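Local structure of isomaltodextranase (Arthrobacter globiformis, 5AWO) at residues A[123-128]-A[167-172]; A[292-297]-A[410-415]; A[332-337]-A[458-463]. The protein hydrolyses (1->6)-alpha-D-glucosidic linkages in polysaccharides, removing successive isomaltose units from the non-reducing ends of the chains. All blocks are in the same frame, centred on the assembly; numbering follows the deposited sequence.

How the contacts relate
All three contacts are buried. Contact 1 sits at the mouth of the TIM barrel beside the probable catalytic nucleophile, about 34 and 36 Å, centre to centre, from contacts 2 and 3. Those two lie only about 11 Å apart and do a common job, joining helices of the catalytic domain to the beta-sandwich domain that follows the barrel. Probable hydrogen bonds join Asp414 to His458 and the backbones of Asn411 and Ala459. The chemistry of the three differs: contact 1 combines a backbone hydrogen bond with leucine and tryptophan packing, contact 2 sets an arginine chain and a second phenylalanine around Phe296, and contact 3 relies on an asparagine-serine hydrogen bond flanked by aliphatic groups.

Contact 1 (A[123-128]-A[167-172]); sequences VYYNPL and NQLYWL
At the mouth of the TIM barrel, the loop leaving parallel strand 120-124 meets 169-172, a strand of the two-stranded antiparallel sheet inserted after it. Leu172 N donates to Leu128 O at 2.8 Å, close to the carbonyl plane and nearly straight (161°), while Trp171 CA adds a longer C-H contact to the same oxygen. Asn126 shapes the turn that presents this carbonyl: with CG anti to the backbone N (chi1 -174°), its OD1 accepts in plane from Leu128 N at 2.9 Å, closing an Asx turn. The other end of the amide, ND2, binds the backbone O of Asp201, the probable catalytic nucleophile, whose carboxylate oxygen OD2 is hydrogen-bonded by Tyr124 OH. The same ND2 lies 3.6 Å from Trp171 CZ3, at the edge of the indole, the amide and ring planes steeply inclined at 68°. Asn126 thus bonds the turn to the backbone of Asp201 and packs against the rim of Trp171, whose ring also stacks on Trp129. Tyr125 and Leu169 meet tip to tip. Leu128 crosses Leu172 at about a right angle, its CG 3.7 Å from Leu172 CD2.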
# COMPACT_ATOMS: atom_id res chain seq x y z
N VAL A 123 -10.31 4.52 -12.60
CA VAL A 123 -10.73 5.90 -12.65
C VAL A 123 -10.02 6.78 -11.63
O VAL A 123 -9.99 6.46 -10.45
CB VAL A 123 -12.25 6.05 -12.48
CG1 VAL A 123 -12.66 7.52 -12.36
CG2 VAL A 123 -12.97 5.43 -13.67
N TYR A 124 -9.51 7.90 -12.12
CA TYR A 124 -9.04 9.01 -11.27
C TYR A 124 -10.20 9.98 -11.06
O TYR A 124 -10.68 10.60 -12.00
CB TYR A 124 -7.88 9.69 -11.95
CG TYR A 124 -7.33 10.95 -11.33
CD1 TYR A 124 -7.98 12.18 -11.45
CD2 TYR A 124 -6.10 10.95 -10.67
CE1 TYR A 124 -7.46 13.34 -10.91
CE2 TYR A 124 -5.57 12.13 -10.17
CZ TYR A 124 -6.25 13.31 -10.29
OH TYR A 124 -5.73 14.49 -9.77
N TYR A 125 -10.70 10.05 -9.85
CA TYR A 125 -11.62 11.13 -9.48
C TYR A 125 -11.71 11.24 -7.97
O TYR A 125 -11.51 10.28 -7.25
CB TYR A 125 -13.03 10.95 -10.08
CG TYR A 125 -13.66 12.28 -10.41
CD1 TYR A 125 -13.25 13.01 -11.52
CD2 TYR A 125 -14.69 12.82 -9.61
CE1 TYR A 125 -13.78 14.26 -11.81
CE2 TYR A 125 -15.21 14.07 -9.89
CZ TYR A 125 -14.77 14.78 -11.00
OH TYR A 125 -15.32 16.02 -11.25
N ASN A 126 -12.04 12.45 -7.52
CA ASN A 126 -12.25 12.71 -6.11
C ASN A 126 -13.74 12.99 -5.94
O ASN A 126 -14.24 13.96 -6.49
CB ASN A 126 -11.39 13.90 -5.65
CG ASN A 126 -11.47 14.12 -4.15
OD1 ASN A 126 -12.54 13.90 -3.55
ND2 ASN A 126 -10.36 14.53 -3.52
N PRO A 127 -14.44 12.13 -5.18
CA PRO A 127 -15.91 12.29 -5.10
C PRO A 127 -16.37 13.44 -4.23
O PRO A 127 -17.59 13.62 -4.08
CB PRO A 127 -16.35 10.96 -4.56
CG PRO A 127 -15.21 10.54 -3.67
CD PRO A 127 -13.97 11.00 -4.39
N LEU A 128 -15.44 14.23 -3.70
CA LEU A 128 -15.78 15.51 -3.09
C LEU A 128 -15.69 16.68 -4.06
O LEU A 128 -15.91 17.84 -3.66
CB LEU A 128 -14.97 15.78 -1.81
CG LEU A 128 -15.81 15.27 -0.61
CD1 LEU A 128 -15.78 13.77 -0.50
CD2 LEU A 128 -15.31 15.88 0.68
N ASN A 167 -11.63 27.61 -10.87
CA ASN A 167 -13.02 28.03 -10.79
C ASN A 167 -13.98 27.10 -11.51
O ASN A 167 -15.09 27.52 -11.90
CB ASN A 167 -13.13 29.47 -11.30
CG ASN A 167 -12.95 29.59 -12.80
OD1 ASN A 167 -12.56 28.65 -13.50
ND2 ASN A 167 -13.27 30.77 -13.32
N GLN A 168 -13.60 25.83 -11.65
CA GLN A 168 -14.41 24.86 -12.37
C GLN A 168 -14.95 23.73 -11.50
O GLN A 168 -15.98 23.14 -11.85
CB GLN A 168 -13.63 24.28 -13.55
CG GLN A 168 -13.31 25.34 -14.62
CD GLN A 168 -14.57 25.92 -15.24
OE1 GLN A 168 -14.77 27.14 -15.25
NE2 GLN A 168 -15.43 25.07 -15.76
N LEU A 169 -14.25 23.40 -10.42
CA LEU A 169 -14.68 22.35 -9.51
C LEU A 169 -14.86 22.94 -8.13
O LEU A 169 -13.97 23.65 -7.63
CB LEU A 169 -13.60 21.24 -9.41
CG LEU A 169 -13.25 20.49 -10.70
CD1 LEU A 169 -12.00 19.63 -10.55
CD2 LEU A 169 -14.41 19.65 -11.15
N TYR A 170 -16.02 22.73 -7.51
CA TYR A 170 -16.18 23.05 -6.12
C TYR A 170 -15.67 21.94 -5.24
O TYR A 170 -15.72 20.76 -5.64
CB TYR A 170 -17.66 23.24 -5.76
CG TYR A 170 -18.30 24.49 -6.29
CD1 TYR A 170 -18.91 24.52 -7.54
CD2 TYR A 170 -18.31 25.66 -5.54
CE1 TYR A 170 -19.50 25.69 -8.03
CE2 TYR A 170 -18.89 26.82 -6.02
CZ TYR A 170 -19.49 26.82 -7.26
OH TYR A 170 -20.08 27.98 -7.75
N TRP A 171 -15.24 22.26 -4.03
CA TRP A 171 -15.16 21.26 -3.00
C TRP A 171 -16.53 21.15 -2.33
O TRP A 171 -17.16 22.14 -1.98
CB TRP A 171 -14.13 21.63 -1.93
CG TRP A 171 -12.69 21.39 -2.29
CD1 TRP A 171 -11.68 22.32 -2.26
CD2 TRP A 171 -12.08 20.15 -2.66
NE1 TRP A 171 -10.51 21.74 -2.61
CE2 TRP A 171 -10.71 20.41 -2.85
CE3 TRP A 171 -12.55 18.85 -2.84
CZ2 TRP A 171 -9.80 19.40 -3.22
CZ3 TRP A 171 -11.65 17.85 -3.20
CH2 TRP A 171 -10.28 18.13 -3.40
N LEU A 172 -16.99 19.92 -2.17
CA LEU A 172 -18.23 19.61 -1.47
C LEU A 172 -18.21 20.10 -0.05
O LEU A 172 -17.21 19.99 0.61
CB LEU A 172 -18.43 18.09 -1.48
CG LEU A 172 -19.57 17.54 -0.61
CD1 LEU A 172 -20.87 17.95 -1.24
CD2 LEU A 172 -19.45 16.03 -0.50

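Contact 2 (A[292-297]-A[410-415]); sequences WANPFC and FNRSDT
Arg412 NE, the best-held polar atom here, donates to Ser279 OG, and the guanidinium as a whole is gripped by three hydrogen bonds, one per nitrogen, with NH1 bound to Thr393 OG1 and NH2 to Gln283 OE1. These bonds fix its rotation, and its flat group lies nearly parallel to the ring of Phe296, the planes 12° apart. It is not centred on that ring, however: its face sits over Phe296 CB, and it is the methylene CD that rides over the middle of the ring, 3.6 Å from the Phe296 centroid in a CH-pi contact. CG stands anti to the carbonyl carbon and the chain is extended at chi2, which puts CD there; the bend at chi3 (66°) then carries NE and the guanidinium toward Phe296 CB and the start of helix 295-302, where Asn294 holds the N-cap position. While one face of Phe296 takes the arginine chain, its edge is directed at the face of Phe410. The rings form a T-shaped pair, centroids 5.3 Å apart and planes at 83°, with Phe296 CE1 3.7 Å from Phe410 CG. An alanine here removes the ring that meets Phe410 edge-on and lies against Arg412 CD, and would probably leave the arginine chain less well positioned and the packing against Phe410 weaker. Phe410 ends strand 405-410, and residues 411-415 form the loop after it, folded by an Asx turn (Ser413 N to Asn411 OD1) and an ST turn (Thr415 N to Ser413 OG). The contact belongs to the seam between TIM barrel and alpha-galactosidase-type beta sandwich in this family 27 glycoside hydrolase.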
# COMPACT_ATOMS: atom_id res chain seq x y z
N TRP A 292 7.93 12.70 2.56
CA TRP A 292 9.19 12.49 1.85
C TRP A 292 9.00 12.70 0.35
O TRP A 292 7.94 12.37 -0.21
CB TRP A 292 9.73 11.08 2.11
CG TRP A 292 10.23 10.86 3.50
CD1 TRP A 292 11.47 11.17 3.98
CD2 TRP A 292 9.52 10.26 4.59
NE1 TRP A 292 11.58 10.81 5.30
CE2 TRP A 292 10.39 10.26 5.71
CE3 TRP A 292 8.23 9.74 4.76
CZ2 TRP A 292 10.01 9.74 6.94
CZ3 TRP A 292 7.86 9.24 6.00
CH2 TRP A 292 8.73 9.25 7.07
N ALA A 293 10.02 13.25 -0.32
CA ALA A 293 9.89 13.58 -1.73
C ALA A 293 10.13 12.41 -2.66
O ALA A 293 9.39 12.20 -3.61
CB ALA A 293 10.82 14.73 -2.12
N ASN A 294 11.19 11.64 -2.41
CA ASN A 294 11.54 10.52 -3.29
C ASN A 294 11.06 9.22 -2.67
O ASN A 294 10.93 9.10 -1.44
CB ASN A 294 13.05 10.49 -3.61
CG ASN A 294 13.91 10.22 -2.40
OD1 ASN A 294 14.54 11.15 -1.83
ND2 ASN A 294 13.95 9.01 -1.97
N PRO A 295 10.74 8.22 -3.52
CA PRO A 295 10.15 6.97 -3.00
C PRO A 295 11.12 6.08 -2.24
O PRO A 295 10.68 5.31 -1.38
CB PRO A 295 9.56 6.31 -4.24
CG PRO A 295 10.38 6.88 -5.39
CD PRO A 295 10.60 8.31 -4.99
N PHE A 296 12.44 6.18 -2.48
CA PHE A 296 13.33 5.45 -1.60
C PHE A 296 13.06 5.85 -0.16
O PHE A 296 12.91 4.99 0.72
CB PHE A 296 14.80 5.66 -1.94
CG PHE A 296 15.34 4.74 -2.99
CD1 PHE A 296 15.65 3.42 -2.67
CD2 PHE A 296 15.58 5.17 -4.28
CE1 PHE A 296 16.16 2.56 -3.62
CE2 PHE A 296 16.10 4.32 -5.23
CZ PHE A 296 16.40 3.00 -4.90
N CYS A 297 12.99 7.15 0.10
CA CYS A 297 12.78 7.63 1.46
C CYS A 297 11.32 7.44 1.89
O CYS A 297 11.06 7.11 3.05
CB CYS A 297 13.13 9.10 1.59
SG CYS A 297 14.91 9.43 1.45
N PHE A 410 20.20 -2.26 -3.14
CA PHE A 410 20.25 -1.05 -3.97
C PHE A 410 21.53 -0.29 -3.69
O PHE A 410 21.99 -0.25 -2.57
CB PHE A 410 19.05 -0.15 -3.66
CG PHE A 410 17.72 -0.78 -3.94
CD1 PHE A 410 17.14 -0.66 -5.19
CD2 PHE A 410 17.04 -1.46 -2.95
CE1 PHE A 410 15.94 -1.29 -5.48
CE2 PHE A 410 15.81 -2.02 -3.22
CZ PHE A 410 15.25 -1.94 -4.48
N ASN A 411 22.04 0.37 -4.72
CA ASN A 411 23.14 1.34 -4.57
C ASN A 411 22.76 2.70 -5.10
O ASN A 411 22.80 2.94 -6.31
CB ASN A 411 24.42 0.85 -5.25
CG ASN A 411 25.55 1.86 -5.11
OD1 ASN A 411 25.48 2.78 -4.29
ND2 ASN A 411 26.59 1.69 -5.89
N ARG A 412 22.43 3.60 -4.17
CA ARG A 412 22.01 4.95 -4.50
C ARG A 412 23.18 5.93 -4.68
O ARG A 412 22.95 7.12 -4.98
CB ARG A 412 21.02 5.44 -3.46
CG ARG A 412 19.74 4.62 -3.38
CD ARG A 412 18.85 5.02 -2.22
NE ARG A 412 18.34 6.38 -2.41
CZ ARG A 412 18.03 7.22 -1.45
NH1 ARG A 412 18.08 6.86 -0.17
NH2 ARG A 412 17.69 8.45 -1.78
N SER A 413 24.43 5.49 -4.53
CA SER A 413 25.55 6.37 -4.84
C SER A 413 25.51 6.73 -6.33
O SER A 413 25.20 5.89 -7.19
CB SER A 413 26.87 5.68 -4.56
OG SER A 413 27.96 6.51 -4.95
N ASP A 414 25.86 7.98 -6.66
CA ASP A 414 25.98 8.37 -8.06
C ASP A 414 27.33 7.99 -8.67
O ASP A 414 27.48 7.99 -9.88
CB ASP A 414 25.67 9.86 -8.19
CG ASP A 414 24.42 10.25 -7.41
OD1 ASP A 414 23.34 9.65 -7.63
OD2 ASP A 414 24.50 11.15 -6.55
N THR A 415 28.30 7.63 -7.85
CA THR A 415 29.67 7.45 -8.37
C THR A 415 30.37 6.16 -7.96
O THR A 415 31.13 5.56 -8.75
CB THR A 415 30.49 8.64 -7.90
OG1 THR A 415 29.85 9.83 -8.36
CG2 THR A 415 31.92 8.61 -8.48

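Contact 3 (A[332-337]-A[458-463]); sequences MMNLMV and HASAIF
Asn334 holds its CG anti to the carbonyl carbon (chi1 -73°), and Ser460 places OG in the crowded position between its backbone N and carbonyl carbon (chi1 58°); these torsions bring the amide N-H of Asn334 and the hydroxyl of Ser460 together across the seam. Asn334 ND2 donates to Ser460 OG at 2.9 Å, the oxygen lying close to the amide plane and the N-H pointing well at it (157°). OG is also hydrogen-bonded to Thr331 OG1, one helical turn before Asn334. A water supports the pair: it accepts a weak bond from Asn334 ND2 at 3.2 Å and donates to Ser460 O at 2.9 Å. At the other end of the amide, OD1 is bound to Trp440 NE1, so the buried group has partners at both ends and is held against flipping. The same OD1 rests 3.5 Å from Ile462 CG2. Farther along, Val337 CG1 meets Ile462 CD1 at a loose 4.2 Å. The axes of the 332-337 and 460-463 segments pass 8.7 Å apart. Helix 326-339, which links barrel strands 312-314 and 343-345, lies against sandwich strand 460-466, with Phe410 of strand 405-410 touching both Asn334 and Ser460, and Leu367 of helix 362-370 touching Val337 and Ile462.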
# COMPACT_ATOMS: atom_id res chain seq x y z
N MET A 332 14.33 1.09 -10.65
CA MET A 332 12.96 1.61 -10.55
C MET A 332 11.98 0.46 -10.26
O MET A 332 11.20 0.50 -9.30
CB MET A 332 12.61 2.33 -11.87
CG MET A 332 11.17 2.79 -11.99
SD MET A 332 10.73 3.17 -13.68
CE MET A 332 10.69 1.54 -14.35
N MET A 333 12.01 -0.55 -11.13
CA MET A 333 11.06 -1.65 -11.01
C MET A 333 11.31 -2.43 -9.72
O MET A 333 10.39 -2.74 -8.96
CB MET A 333 11.19 -2.57 -12.21
CG MET A 333 10.24 -3.75 -12.23
SD MET A 333 8.53 -3.20 -12.41
CE MET A 333 7.66 -4.77 -12.49
N ASN A 334 12.58 -2.68 -9.40
CA ASN A 334 12.91 -3.46 -8.22
C ASN A 334 12.46 -2.78 -6.92
O ASN A 334 12.02 -3.45 -5.96
CB ASN A 334 14.42 -3.72 -8.15
CG ASN A 334 14.92 -4.73 -9.16
OD1 ASN A 334 14.14 -5.52 -9.71
ND2 ASN A 334 16.23 -4.71 -9.41
N LEU A 335 12.53 -1.46 -6.86
CA LEU A 335 12.07 -0.75 -5.68
C LEU A 335 10.56 -0.89 -5.50
O LEU A 335 10.08 -1.13 -4.39
CB LEU A 335 12.44 0.75 -5.76
CG LEU A 335 12.00 1.60 -4.56
CD1 LEU A 335 12.60 1.15 -3.24
CD2 LEU A 335 12.34 3.10 -4.81
N MET A 336 9.81 -0.71 -6.57
CA MET A 336 8.35 -0.82 -6.48
C MET A 336 7.96 -2.22 -6.02
O MET A 336 7.10 -2.39 -5.14
CB MET A 336 7.66 -0.50 -7.82
CG MET A 336 7.97 0.88 -8.41
SD MET A 336 7.53 2.23 -7.31
CE MET A 336 8.03 3.59 -8.37
N VAL A 337 8.60 -3.22 -6.61
CA VAL A 337 8.28 -4.60 -6.24
C VAL A 337 8.71 -4.90 -4.79
O VAL A 337 7.95 -5.50 -3.99
CB VAL A 337 8.92 -5.61 -7.22
CG1 VAL A 337 8.81 -7.05 -6.71
CG2 VAL A 337 8.29 -5.45 -8.58
N HIS A 458 23.68 3.35 -8.93
CA HIS A 458 22.25 3.30 -9.31
C HIS A 458 21.78 1.88 -9.66
O HIS A 458 20.61 1.74 -10.05
CB HIS A 458 21.93 4.22 -10.49
CG HIS A 458 22.16 5.67 -10.19
ND1 HIS A 458 21.83 6.66 -11.10
CD2 HIS A 458 22.70 6.30 -9.13
CE1 HIS A 458 22.12 7.83 -10.59
NE2 HIS A 458 22.64 7.65 -9.39
N ALA A 459 22.61 0.85 -9.51
CA ALA A 459 22.20 -0.51 -9.83
C ALA A 459 21.61 -1.20 -8.61
O ALA A 459 21.79 -0.74 -7.47
CB ALA A 459 23.39 -1.31 -10.31
N SER A 460 20.96 -2.34 -8.86
CA SER A 460 20.32 -3.09 -7.81
C SER A 460 20.31 -4.57 -8.18
O SER A 460 20.66 -4.95 -9.31
CB SER A 460 18.90 -2.57 -7.59
OG SER A 460 18.14 -2.65 -8.77
N ALA A 461 19.90 -5.39 -7.22
CA ALA A 461 19.73 -6.81 -7.42
C ALA A 461 18.53 -7.27 -6.61
O ALA A 461 18.26 -6.71 -5.54
CB ALA A 461 20.95 -7.57 -7.00
N ILE A 462 17.80 -8.25 -7.13
CA ILE A 462 16.66 -8.80 -6.41
C ILE A 462 16.68 -10.31 -6.52
O ILE A 462 17.00 -10.90 -7.57
CB ILE A 462 15.32 -8.16 -6.90
CG1 ILE A 462 14.17 -8.39 -5.93
CG2 ILE A 462 14.97 -8.57 -8.30
CD1 ILE A 462 12.95 -7.54 -6.20
N PHE A 463 16.35 -10.94 -5.38
CA PHE A 463 16.54 -12.38 -5.20
C PHE A 463 15.26 -13.00 -4.64
O PHE A 463 14.56 -12.39 -3.82
CB PHE A 463 17.67 -12.67 -4.21
CG PHE A 463 18.99 -12.06 -4.57
CD1 PHE A 463 19.91 -12.76 -5.37
CD2 PHE A 463 19.32 -10.79 -4.12
CE1 PHE A 463 21.11 -12.20 -5.70
CE2 PHE A 463 20.53 -10.23 -4.46
CZ PHE A 463 21.43 -10.94 -5.24
O HOH W 1 18.69 -5.13 -11.47